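Local coordinates for putative uncharacterized protein PH0242 (Pyrococcus horikoshii, PDB 3VU1), which is an archaeal oligosaccharyltransferase of the AglB family, represented here by its C-terminal globular domain, at residues A[101-105]-A[411-415]; A[106-111]-A[205-209]. One frame throughout, in Å; residues are numbered along the deposited sequence.

Contact 1: residues A[101-105]-A[411-415]; sequences SYLGG and ASFEP
G105, the residue on which the chain leaves helix 97-103, lies against the start of strand 412-431 with its CA 4.6 Å from the CA of E414, while the CA atoms of G104 and P415 are 6.4 Å apart. The helix ends in a Schellman motif: G105 N reaches back to Y102 O at 3.0 Å, and G105 turns to a positive phi of 81°. Glycine suits this place twice over, since it adopts that phi readily and has no side chain on the flank where F413 O meets its CA. P415 sets its CD 3.6 Å from G104 O, and its ring also touches H62, I63 and L66 of helix 60-69; the compact ring fits against G104, and proline brings no N-H that would need a partner there.

S412 and E414 make backbone bonds to K401 and V399 of strand 385-401 in the antiparallel sheet, so the alternation of the strand turns the N-H and C=O of F413 to the helix end. Two waters meet them there. One donates to Y102 O and accepts from F413 N; the other donates to F413 O and, weakly, to L103 O. No direct hydrogen bond crosses the contact.

The side chains of Y102 and F413 run side by side in the same direction. With CG anti to the backbone N (chi1 -177°), Y102 sends its ring outward from the helix to the strand, where OH comes to the edge of the F413 ring, 3.2 Å from CE2. CZ of Y102 lies 4.0 Å from CD2 of F413; two wide rings can meet across the gap that the water-linked backbones leave. Elsewhere the Y102 ring stacks with Y112, and R70 serves both segments, bonding G104 O and forming a salt bridge with E414.

Contact 2: residues A[106-111]-A[205-209]; sequences AITRKE and YYKVA
E111 and K207 form a salt bridge, with K207 NZ 2.8 Å from E111 OE2, though its hydrogen bonds to the two carboxylate oxygens are weak. With CG anti to the carbonyl carbon, the lysine chain runs extended beyond CG and crosses the glutamate at about a right angle; its CD passes 3.4 Å from A106 O. A long lysine suits this span, because its methylenes pass A106 O while the ammonium reaches the acid.

E111 likewise has CG anti to the carbonyl carbon (chi1 -63°) and is extended beyond it, which carries the carboxylate back to T108 and across to Y205 and K207. Y205 OH gives a hydrogen bond of 2.5 Å to E111 OE2, arriving on the anti side, 29° out of the carboxylate plane. Ring and carboxylate planes stand 88° apart, the oxygen lying at the ring edge. The other oxygen, OE1, offers its anti lone pair to T108 N at 2.7 Å, in a nearly straight bond. T108 holds the N-cap of helix 109-113, and its OG1 accepts from E111 N at 3.2 Å. Together the two residues make a capping box, and the bonds at both oxygens would fix the rotation of the carboxylate.

Apart from the charged group, the contact is largely apolar. A106 CB meets V208 CG1 at 3.6 Å, small against branched, and I107 CG2 lies 4.3 Å from Y205 CE2, approaching the ring obliquely.

V208 also packs on F97 and S101 of helix 97-103, while Y205, at the end of strand 200-205, bonds through its backbone to T124 and E111 to V122, which sets the capped helix beside the entry to strand 125-130.

Overall arrangement
The two contacts have centres 9 Å apart, on the same side of the chain's centre, and their first segments are consecutive. Helix 97-103 ends in contact 1, the chain turns, and helix 109-113 begins in contact 2. Along the sequence 205-209 comes next and 411-415 last, so contact 1 spans the longer separation. S101 O to A106 N and A411 O to R109 N, both probable hydrogen bonds, connect the two sites. Thus the short link between the two helices, with the helix ends it joins, meets strand 412-431 of the Peripheral 2 domain on one hand and the loop that follows strand 200-205 on the other, joining regions remote in sequence.

Contact 1: residues A[101-105]-A[411-415]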
loop_
_atom_site.group_PDB
_atom_site.type_symbol
_atom_site.label_atom_id
_atom_site.label_comp_id
_atom_site.label_asym_id
_atom_site.label_seq_id
_atom_site.Cartn_x
_atom_site.Cartn_y
_atom_site.Cartn_z
ATOM N N SER A 101 -5.030 12.619 7.373
ATOM C CA SER A 101 -3.801 12.993 8.070
ATOM C C SER A 101 -3.936 12.834 9.583
ATOM O O SER A 101 -3.028 12.283 10.256
ATOM C CB SER A 101 -3.392 14.410 7.746
ATOM O OG SER A 101 -3.139 14.528 6.367
ATOM N N TYR A 102 -5.067 13.308 10.114
ATOM C CA TYR A 102 -5.335 13.188 11.548
ATOM C C TYR A 102 -5.380 11.735 11.948
ATOM O O TYR A 102 -4.605 11.312 12.808
ATOM C CB TYR A 102 -6.611 13.918 11.984
ATOM C CG TYR A 102 -6.850 13.862 13.485
ATOM C CD1 TYR A 102 -5.875 14.285 14.380
ATOM C CD2 TYR A 102 -8.056 13.392 14.006
ATOM C CE1 TYR A 102 -6.085 14.243 15.733
ATOM C CE2 TYR A 102 -8.276 13.345 15.366
ATOM C CZ TYR A 102 -7.283 13.772 16.227
ATOM O OH TYR A 102 -7.483 13.743 17.597
ATOM N N LEU A 103 -6.242 10.971 11.293
ATOM C CA LEU A 103 -6.425 9.584 11.646
ATOM C C LEU A 103 -5.173 8.740 11.471
ATOM O O LEU A 103 -5.081 7.688 12.091
ATOM C CB LEU A 103 -7.585 8.979 10.881
ATOM C CG LEU A 103 -8.995 9.519 11.169
ATOM C CD1 LEU A 103 -9.956 9.014 10.106
ATOM C CD2 LEU A 103 -9.474 9.120 12.563
ATOM N N GLY A 104 -4.209 9.208 10.672
ATOM C CA GLY A 104 -2.959 8.469 10.417
ATOM C C GLY A 104 -1.794 8.965 11.258
ATOM O O GLY A 104 -0.662 8.468 11.136
ATOM N N GLY A 105 -2.055 9.956 12.108
ATOM C CA GLY A 105 -1.049 10.426 13.054
ATOM C C GLY A 105 -0.044 11.391 12.459
ATOM O O GLY A 105 0.976 11.677 13.078
ATOM N N ALA A 411 -2.268 17.304 20.756
ATOM C CA ALA A 411 -2.025 15.872 20.684
ATOM C C ALA A 411 -2.112 15.387 19.241
ATOM O O ALA A 411 -2.970 15.833 18.482
ATOM C CB ALA A 411 -3.035 15.128 21.547
ATOM N N SER A 412 -1.218 14.487 18.867
ATOM C CA SER A 412 -1.469 13.653 17.710
ATOM C C SER A 412 -1.577 12.218 18.236
ATOM O O SER A 412 -1.168 11.937 19.368
ATOM C CB SER A 412 -0.377 13.821 16.658
ATOM O OG SER A 412 0.828 13.295 17.146
ATOM N N PHE A 413 -2.161 11.328 17.444
ATOM C CA PHE A 413 -2.303 9.931 17.846
ATOM C C PHE A 413 -1.679 8.988 16.813
ATOM O O PHE A 413 -2.052 9.001 15.644
ATOM C CB PHE A 413 -3.780 9.613 18.063
ATOM C CG PHE A 413 -4.420 10.445 19.127
ATOM C CD1 PHE A 413 -4.402 10.027 20.464
ATOM C CD2 PHE A 413 -5.022 11.671 18.809
ATOM C CE1 PHE A 413 -4.998 10.806 21.462
ATOM C CE2 PHE A 413 -5.603 12.459 19.803
ATOM C CZ PHE A 413 -5.601 12.021 21.135
ATOM N N GLU A 414 -0.718 8.172 17.230
ATOM C CA GLU A 414 -0.024 7.328 16.273
ATOM C C GLU A 414 -0.657 5.945 16.213
ATOM O O GLU A 414 -0.748 5.285 17.233
ATOM C CB GLU A 414 1.435 7.217 16.657
ATOM C CG GLU A 414 2.335 6.815 15.508
ATOM C CD GLU A 414 3.658 7.535 15.610
ATOM O OE1 GLU A 414 4.670 6.880 15.987
ATOM O OE2 GLU A 414 3.664 8.768 15.352
ATOM N N PRO A 415 -1.140 5.517 15.026
ATOM C CA PRO A 415 -1.771 4.177 14.962
ATOM C C PRO A 415 -0.795 3.021 14.942
ATOM O O PRO A 415 0.266 3.152 14.395
ATOM C CB PRO A 415 -2.569 4.209 13.655
ATOM C CG PRO A 415 -2.091 5.396 12.927
ATOM C CD PRO A 415 -1.554 6.378 13.902
HETATM O O HOH W 1 -3.169 12.387 14.756
HETATM O O HOH W 2 -4.597 8.512 14.933
#

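Contact 2: residues A[106-111]-A[205-209]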
loop_
_atom_site.group_PDB
_atom_site.type_symbol
_atom_site.label_atom_id
_atom_site.label_comp_id
_atom_site.label_asym_id
_atom_site.label_seq_id
_atom_site.Cartn_x
_atom_site.Cartn_y
_atom_site.Cartn_z
ATOM N N ALA A 106 -0.347 11.932 11.273
ATOM C CA ALA A 106 0.514 12.925 10.598
ATOM C C ALA A 106 0.424 14.340 11.177
ATOM O O ALA A 106 1.351 15.125 11.043
ATOM C CB ALA A 106 0.194 12.960 9.103
ATOM N N ILE A 107 -0.723 14.675 11.756
ATOM C CA ILE A 107 -0.999 16.016 12.242
ATOM C C ILE A 107 -1.713 15.978 13.604
ATOM O O ILE A 107 -2.287 14.968 14.005
ATOM C CB ILE A 107 -1.870 16.829 11.257
ATOM C CG1 ILE A 107 -3.226 16.163 11.006
ATOM C CG2 ILE A 107 -1.154 17.074 9.940
ATOM C CD1 ILE A 107 -4.196 17.097 10.308
ATOM N N THR A 108 -1.674 17.093 14.314
ATOM C CA THR A 108 -2.356 17.186 15.584
ATOM C C THR A 108 -3.845 17.495 15.384
ATOM O O THR A 108 -4.278 17.885 14.281
ATOM C CB THR A 108 -1.716 18.262 16.490
ATOM O OG1 THR A 108 -2.054 19.577 16.022
ATOM C CG2 THR A 108 -0.212 18.079 16.538
ATOM N N ARG A 109 -4.608 17.331 16.463
ATOM C CA ARG A 109 -6.023 17.661 16.477
ATOM C C ARG A 109 -6.246 19.111 16.084
ATOM O O ARG A 109 -7.165 19.415 15.317
ATOM C CB ARG A 109 -6.614 17.398 17.853
ATOM C CG ARG A 109 -8.119 17.530 17.902
ATOM C CD ARG A 109 -8.695 16.579 18.922
ATOM N NE ARG A 109 -9.938 17.116 19.438
ATOM C CZ ARG A 109 -10.269 17.108 20.720
ATOM N NH1 ARG A 109 -11.416 17.639 21.105
ATOM N NH2 ARG A 109 -9.442 16.589 21.618
ATOM N N LYS A 110 -5.387 19.985 16.604
ATOM C CA LYS A 110 -5.447 21.414 16.316
ATOM C C LYS A 110 -5.289 21.666 14.830
ATOM O O LYS A 110 -6.084 22.401 14.230
ATOM C CB LYS A 110 -4.366 22.170 17.073
ATOM C CG LYS A 110 -4.321 23.630 16.711
ATOM C CD LYS A 110 -3.461 24.428 17.673
ATOM C CE LYS A 110 -3.393 25.863 17.180
ATOM N NZ LYS A 110 -2.386 26.657 17.921
ATOM N N GLU A 111 -4.274 21.046 14.230
ATOM C CA GLU A 111 -4.059 21.185 12.796
ATOM C C GLU A 111 -5.228 20.619 11.955
ATOM O O GLU A 111 -5.590 21.176 10.902
ATOM C CB GLU A 111 -2.747 20.539 12.416
ATOM C CG GLU A 111 -1.569 21.212 13.063
ATOM C CD GLU A 111 -0.302 20.396 12.936
ATOM O OE1 GLU A 111 -0.322 19.176 13.240
ATOM O OE2 GLU A 111 0.717 20.977 12.512
ATOM N N TYR A 205 0.874 20.701 3.036
ATOM C CA TYR A 205 1.358 21.093 4.338
ATOM C C TYR A 205 2.566 20.223 4.660
ATOM O O TYR A 205 2.626 19.047 4.278
ATOM C CB TYR A 205 0.236 20.923 5.352
ATOM C CG TYR A 205 0.584 21.326 6.745
ATOM C CD1 TYR A 205 0.903 22.643 7.048
ATOM C CD2 TYR A 205 0.583 20.394 7.777
ATOM C CE1 TYR A 205 1.214 23.026 8.339
ATOM C CE2 TYR A 205 0.894 20.766 9.075
ATOM C CZ TYR A 205 1.200 22.087 9.345
ATOM O OH TYR A 205 1.501 22.479 10.625
ATOM N N TYR A 206 3.541 20.806 5.345
ATOM C CA TYR A 206 4.867 20.181 5.423
ATOM C C TYR A 206 4.836 18.784 6.024
ATOM O O TYR A 206 5.500 17.890 5.523
ATOM C CB TYR A 206 5.909 21.095 6.106
ATOM C CG TYR A 206 5.843 21.161 7.612
ATOM C CD1 TYR A 206 6.754 20.450 8.407
ATOM C CD2 TYR A 206 4.877 21.932 8.253
ATOM C CE1 TYR A 206 6.701 20.508 9.798
ATOM C CE2 TYR A 206 4.822 22.001 9.639
ATOM C CZ TYR A 206 5.735 21.295 10.409
ATOM O OH TYR A 206 5.672 21.388 11.789
ATOM N N LYS A 207 4.023 18.598 7.060
ATOM C CA LYS A 207 3.897 17.299 7.732
ATOM C C LYS A 207 3.407 16.151 6.835
ATOM O O LYS A 207 3.525 14.991 7.193
ATOM C CB LYS A 207 2.995 17.425 8.965
ATOM C CG LYS A 207 3.614 18.234 10.098
ATOM C CD LYS A 207 2.723 18.266 11.324
ATOM C CE LYS A 207 3.391 19.047 12.446
ATOM N NZ LYS A 207 2.517 19.095 13.656
ATOM N N VAL A 208 2.840 16.474 5.683
ATOM C CA VAL A 208 2.320 15.453 4.797
ATOM C C VAL A 208 2.831 15.652 3.375
ATOM O O VAL A 208 2.343 15.002 2.447
ATOM C CB VAL A 208 0.776 15.384 4.807
ATOM C CG1 VAL A 208 0.264 15.004 6.179
ATOM C CG2 VAL A 208 0.154 16.702 4.354
ATOM N N ALA A 209 3.849 16.506 3.214
ATOM C CA ALA A 209 4.506 16.698 1.903
ATOM C C ALA A 209 5.014 15.423 1.230
ATOM O O ALA A 209 4.904 15.290 0.027
ATOM C CB ALA A 209 5.631 17.695 2.010
#